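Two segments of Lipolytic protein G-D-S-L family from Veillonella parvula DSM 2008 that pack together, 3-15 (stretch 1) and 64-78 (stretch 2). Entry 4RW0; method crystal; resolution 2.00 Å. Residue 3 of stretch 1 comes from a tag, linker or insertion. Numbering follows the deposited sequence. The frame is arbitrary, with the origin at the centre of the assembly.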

# COMPACT_ATOMS: atom_id res chain seq x y z
N ALA A 3 -18.30 13.78 -0.05
CA ALA A 3 -17.07 13.28 0.49
C ALA A 3 -15.90 13.30 -0.51
O ALA A 3 -16.07 13.55 -1.69
N MSE A 4 -14.70 13.11 -0.00
CA MSE A 4 -13.58 12.85 -0.85
C MSE A 4 -13.58 11.37 -1.16
O MSE A 4 -13.79 10.53 -0.27
N GLU A 5 -13.18 11.04 -2.38
CA GLU A 5 -12.88 9.65 -2.79
C GLU A 5 -11.43 9.26 -2.73
O GLU A 5 -10.55 9.92 -3.28
N ILE A 6 -11.14 8.18 -2.03
CA ILE A 6 -9.88 7.53 -2.05
C ILE A 6 -10.01 6.11 -2.57
O ILE A 6 -10.77 5.28 -2.00
N ILE A 7 -9.32 5.84 -3.67
CA ILE A 7 -9.35 4.55 -4.41
C ILE A 7 -8.05 3.83 -4.03
O ILE A 7 -6.98 4.41 -4.18
N CYS A 8 -8.13 2.61 -3.49
CA CYS A 8 -6.97 1.86 -3.05
C CYS A 8 -6.70 0.62 -3.89
O CYS A 8 -7.55 -0.29 -4.00
N PHE A 9 -5.47 0.54 -4.41
CA PHE A 9 -4.99 -0.63 -5.15
C PHE A 9 -3.82 -1.26 -4.46
O PHE A 9 -3.00 -0.56 -3.80
N GLY A 10 -3.71 -2.57 -4.66
CA GLY A 10 -2.63 -3.38 -4.15
C GLY A 10 -2.94 -4.86 -4.07
O GLY A 10 -3.81 -5.35 -4.77
N ASP A 11 -2.22 -5.57 -3.20
CA ASP A 11 -2.34 -6.96 -3.12
C ASP A 11 -3.17 -7.37 -1.84
O ASP A 11 -4.02 -6.66 -1.37
N SER A 12 -2.89 -8.53 -1.29
CA SER A 12 -3.69 -9.01 -0.14
C SER A 12 -3.48 -8.21 1.12
O SER A 12 -4.33 -8.17 1.98
N ILE A 13 -2.38 -7.46 1.20
CA ILE A 13 -2.08 -6.66 2.38
C ILE A 13 -2.84 -5.33 2.30
O ILE A 13 -3.08 -4.68 3.30
N THR A 14 -3.23 -4.91 1.11
CA THR A 14 -4.18 -3.83 1.00
C THR A 14 -5.66 -4.36 1.12
O THR A 14 -6.55 -3.68 1.66
N ARG A 15 -5.93 -5.52 0.55
CA ARG A 15 -7.31 -6.12 0.60
C ARG A 15 -7.67 -6.42 2.10
O ARG A 15 -8.78 -6.21 2.52
N SER A 64 -14.14 12.36 -13.91
CA SER A 64 -13.16 13.41 -13.48
C SER A 64 -13.47 13.78 -12.06
O SER A 64 -14.62 13.99 -11.72
N ASP A 65 -12.44 13.98 -11.27
CA ASP A 65 -12.67 14.31 -9.87
C ASP A 65 -11.42 14.96 -9.37
O ASP A 65 -10.41 14.29 -9.15
N PRO A 66 -11.46 16.29 -9.18
CA PRO A 66 -10.21 17.00 -8.90
C PRO A 66 -9.80 16.87 -7.40
O PRO A 66 -8.70 17.29 -7.06
N THR A 67 -10.62 16.28 -6.53
CA THR A 67 -10.09 15.96 -5.20
C THR A 67 -9.79 14.48 -4.90
O THR A 67 -9.40 14.12 -3.75
N ARG A 68 -9.94 13.62 -5.90
CA ARG A 68 -9.63 12.19 -5.71
C ARG A 68 -8.19 11.94 -5.37
O ARG A 68 -7.30 12.51 -5.97
N HIS A 69 -7.97 11.02 -4.41
CA HIS A 69 -6.68 10.43 -4.18
C HIS A 69 -6.70 8.95 -4.52
O HIS A 69 -7.73 8.26 -4.42
N ILE A 70 -5.57 8.46 -4.94
CA ILE A 70 -5.36 7.09 -5.35
C ILE A 70 -4.20 6.54 -4.55
O ILE A 70 -3.05 6.97 -4.70
N PHE A 71 -4.49 5.56 -3.69
CA PHE A 71 -3.45 4.90 -2.94
C PHE A 71 -2.94 3.66 -3.70
O PHE A 71 -3.74 2.93 -4.21
N LEU A 72 -1.64 3.42 -3.78
CA LEU A 72 -1.05 2.28 -4.43
C LEU A 72 0.01 1.66 -3.50
O LEU A 72 0.86 2.34 -2.92
N MSE A 73 0.04 0.36 -3.48
CA MSE A 73 1.11 -0.36 -2.79
C MSE A 73 1.18 -1.77 -3.29
O MSE A 73 0.15 -2.51 -3.27
N CYS A 74 2.36 -2.25 -3.71
CA CYS A 74 2.45 -3.62 -4.23
C CYS A 74 3.92 -4.07 -4.33
O CYS A 74 4.83 -3.29 -4.13
N GLY A 75 4.14 -5.33 -4.63
CA GLY A 75 5.48 -5.82 -4.94
C GLY A 75 5.93 -6.99 -4.15
O GLY A 75 6.78 -7.76 -4.60
N THR A 76 5.32 -7.19 -2.98
CA THR A 76 5.63 -8.40 -2.21
C THR A 76 5.59 -9.68 -2.99
O THR A 76 6.50 -10.53 -2.87
N ASN A 77 4.52 -9.91 -3.76
CA ASN A 77 4.47 -11.17 -4.53
C ASN A 77 5.58 -11.32 -5.56
O ASN A 77 6.08 -12.42 -5.78
N ASP A 78 5.98 -10.21 -6.13
CA ASP A 78 7.08 -10.20 -7.10
C ASP A 78 8.39 -10.54 -6.40
O ASP A 78 9.13 -11.39 -6.90

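The two strands lie side by side and parallel, with I6 to F9 paired with H69 to L72, so their backbones satisfy one another in alternation. H69 N donates to E5 O (3.0 Å), and I7 N donates to H69 O (3.0 Å). F71 N then donates to I7 O (2.8 Å), F9 N to F71 O (3.0 Å), and M73 N to F9 O (3.2 Å).

The side chains alternate between the two faces of the sheet. I6, C8, H69, F71 and M73 share one face. C8 is m, and C8 SG lies 4.1 Å from F71 CB. I7, F9, I70 and L72 share the other face, all with chi1 m. F9 CD2 lies 3.9 Å from I70 CG2 and 3.9 Å from L72 CD2. I70 CG2 meets the F9 ring at its edge.

At the start of the strands the contact is more polar. E5 is extended (chi1 t, chi2 t), and so is R68 over the same two angles. They meet in a salt bridge: R68 NE donates to E5 OE1 at 2.8 Å. R68 NH2 donates to the same E5 OE1 at 3.2 Å, so this one oxygen takes both bonds. D65 is t, and D65 OD2 sits 4.4 Å from E5 OE1, a close approach of like charges. Water 1 ties this corner together. Water 1 accepts from E5 N (2.8 Å), donates to D65 OD2 (2.7 Å), and is hydrogen-bonded to T67 OG1 (2.8 Å). D65 OD1 accepts from T67 N (3.1 Å) within the D65 to R68 turn.

M4 is a selenomethionine, t at chi1 and chi2. M4 CG lies 3.5 Å from T67 O, and M4 SE lies 3.7 Å from H69 ND1. H69 is m, and H69 ND1 makes a weak bond to T67 O (3.1 Å).

Next to G10, D11 is p and caps the helix that follows: D11 OD1 accepts from I13 N at 2.9 Å. D11 CB points toward the other stretch and lies 3.9 Å from N77 ND2. Water 2 accepts from D11 N (3.1 Å), donates to M73 O (2.7 Å), and is hydrogen-bonded to T14 OG1 (2.7 Å). It thus links D11 N to M73 O, which are 3.9 Å apart. T14 and I13, both m, pack on selenomethionine M73: M73 CE is 3.3 Å from T14 OG1 and 4.0 Å from I13 CG2. Water 3 accepts from N77 ND2 (2.8 Å) and is hydrogen-bonded to S12 OG (2.7 Å), bridging the two helical segments.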

# COMPACT_ATOMS: atom_id res chain seq x y z
CB ALA A 3 -17.34 11.88 1.03
CB MSE A 4 -12.32 13.22 -0.15
CG MSE A 4 -11.07 12.88 -0.96
SE MSE A 4 -9.51 13.32 0.17
CE MSE A 4 -9.74 15.29 0.07
CB GLU A 5 -13.47 9.42 -4.22
CG GLU A 5 -13.14 8.08 -4.89
CD GLU A 5 -13.90 7.82 -6.22
OE1 GLU A 5 -13.27 8.03 -7.31
OE2 GLU A 5 -15.10 7.39 -6.17
CB ILE A 6 -9.21 7.55 -0.68
CG1 ILE A 6 -9.11 9.01 -0.23
CG2 ILE A 6 -7.87 6.85 -0.74
CD1 ILE A 6 -8.18 9.24 0.96
CB ILE A 7 -9.33 4.81 -5.95
CG1 ILE A 7 -10.51 5.59 -6.38
CG2 ILE A 7 -9.38 3.50 -6.70
CD1 ILE A 7 -11.85 4.94 -6.02
CB CYS A 8 -7.09 1.43 -1.55
SG CYS A 8 -7.58 2.84 -0.50
CB PHE A 9 -4.49 -0.17 -6.54
CG PHE A 9 -5.56 0.39 -7.44
CD1 PHE A 9 -6.37 -0.42 -8.14
CD2 PHE A 9 -5.77 1.74 -7.53
CE1 PHE A 9 -7.39 0.09 -8.97
CE2 PHE A 9 -6.72 2.26 -8.37
CZ PHE A 9 -7.55 1.43 -9.08
CB ASP A 11 -0.97 -7.58 -3.21
CG ASP A 11 -0.05 -7.16 -2.02
OD1 ASP A 11 -0.56 -6.65 -0.96
OD2 ASP A 11 1.19 -7.22 -2.25
CB SER A 12 -3.39 -10.48 0.05
OG SER A 12 -2.03 -10.51 0.38
CB ILE A 13 -0.55 -6.47 2.54
CG1 ILE A 13 0.11 -7.80 2.88
CG2 ILE A 13 -0.21 -5.47 3.63
CD1 ILE A 13 1.62 -7.78 2.87
CB THR A 14 -3.96 -3.13 -0.35
OG1 THR A 14 -2.71 -2.43 -0.29
CG2 THR A 14 -5.10 -2.18 -0.68
CB ARG A 15 -7.37 -7.41 -0.17
CG ARG A 15 -8.72 -7.78 -0.72
CD ARG A 15 -9.49 -8.63 0.24
NE ARG A 15 -8.95 -9.99 0.45
CZ ARG A 15 -9.32 -10.74 1.50
NH1 ARG A 15 -10.20 -10.32 2.40
NH2 ARG A 15 -8.78 -11.93 1.69
CB SER A 64 -13.33 14.74 -14.23
OG SER A 64 -13.17 14.46 -15.57
CB ASP A 65 -12.97 13.05 -9.06
CG ASP A 65 -13.30 13.35 -7.58
OD1 ASP A 65 -13.04 14.52 -7.16
OD2 ASP A 65 -13.77 12.40 -6.85
CB PRO A 66 -10.56 18.47 -9.26
CG PRO A 66 -12.02 18.56 -8.89
CD PRO A 66 -12.63 17.20 -9.21
CB THR A 67 -11.02 16.45 -4.12
OG1 THR A 67 -12.25 15.73 -4.19
CG2 THR A 67 -11.19 18.01 -4.28
CB ARG A 68 -10.02 11.39 -6.96
CG ARG A 68 -9.65 9.90 -6.95
CD ARG A 68 -9.85 9.31 -8.32
NE ARG A 68 -11.22 9.26 -8.69
CZ ARG A 68 -11.71 9.70 -9.86
NH1 ARG A 68 -10.91 10.19 -10.79
NH2 ARG A 68 -12.98 9.54 -10.13
CB HIS A 69 -6.22 10.69 -2.69
CG HIS A 69 -5.86 12.13 -2.44
ND1 HIS A 69 -6.81 13.13 -2.31
CD2 HIS A 69 -4.66 12.74 -2.25
CE1 HIS A 69 -6.21 14.29 -2.09
NE2 HIS A 69 -4.91 14.08 -2.08
CB ILE A 70 -5.11 6.95 -6.84
CG1 ILE A 70 -6.24 7.57 -7.60
CG2 ILE A 70 -4.88 5.50 -7.25
CD1 ILE A 70 -5.96 7.83 -9.02
CB PHE A 71 -4.03 4.47 -1.57
CG PHE A 71 -3.10 3.51 -0.81
CD1 PHE A 71 -2.09 4.03 0.01
CD2 PHE A 71 -3.13 2.16 -1.02
CE1 PHE A 71 -1.23 3.21 0.66
CE2 PHE A 71 -2.23 1.32 -0.35
CZ PHE A 71 -1.26 1.87 0.47
CB LEU A 72 -0.23 2.70 -5.67
CG LEU A 72 -0.91 3.59 -6.62
CD1 LEU A 72 0.06 3.99 -7.71
CD2 LEU A 72 -2.07 2.78 -7.17
CB MSE A 73 0.83 -0.32 -1.25
CG MSE A 73 1.88 -1.14 -0.57
SE MSE A 73 1.67 -1.04 1.44
CE MSE A 73 -0.10 -1.91 1.74
CB CYS A 74 1.78 -3.68 -5.61
SG CYS A 74 1.02 -5.26 -6.00
CB THR A 76 4.67 -8.52 -0.99
OG1 THR A 76 4.94 -7.42 -0.13
CG2 THR A 76 4.79 -9.87 -0.24
CB ASN A 77 3.09 -11.36 -5.14
CG ASN A 77 2.03 -11.65 -4.04
OD1 ASN A 77 2.25 -12.52 -3.16
ND2 ASN A 77 0.92 -10.90 -4.05
CB ASP A 78 7.21 -8.85 -7.75
CG ASP A 78 5.96 -8.47 -8.58
OD1 ASP A 78 4.95 -7.92 -8.04
OD2 ASP A 78 5.98 -8.76 -9.78
O HOH W 1 -12.98 13.07 -4.34
O HOH W 2 -0.67 -3.91 -1.14
O HOH W 3 -1.07 -11.10 -2.05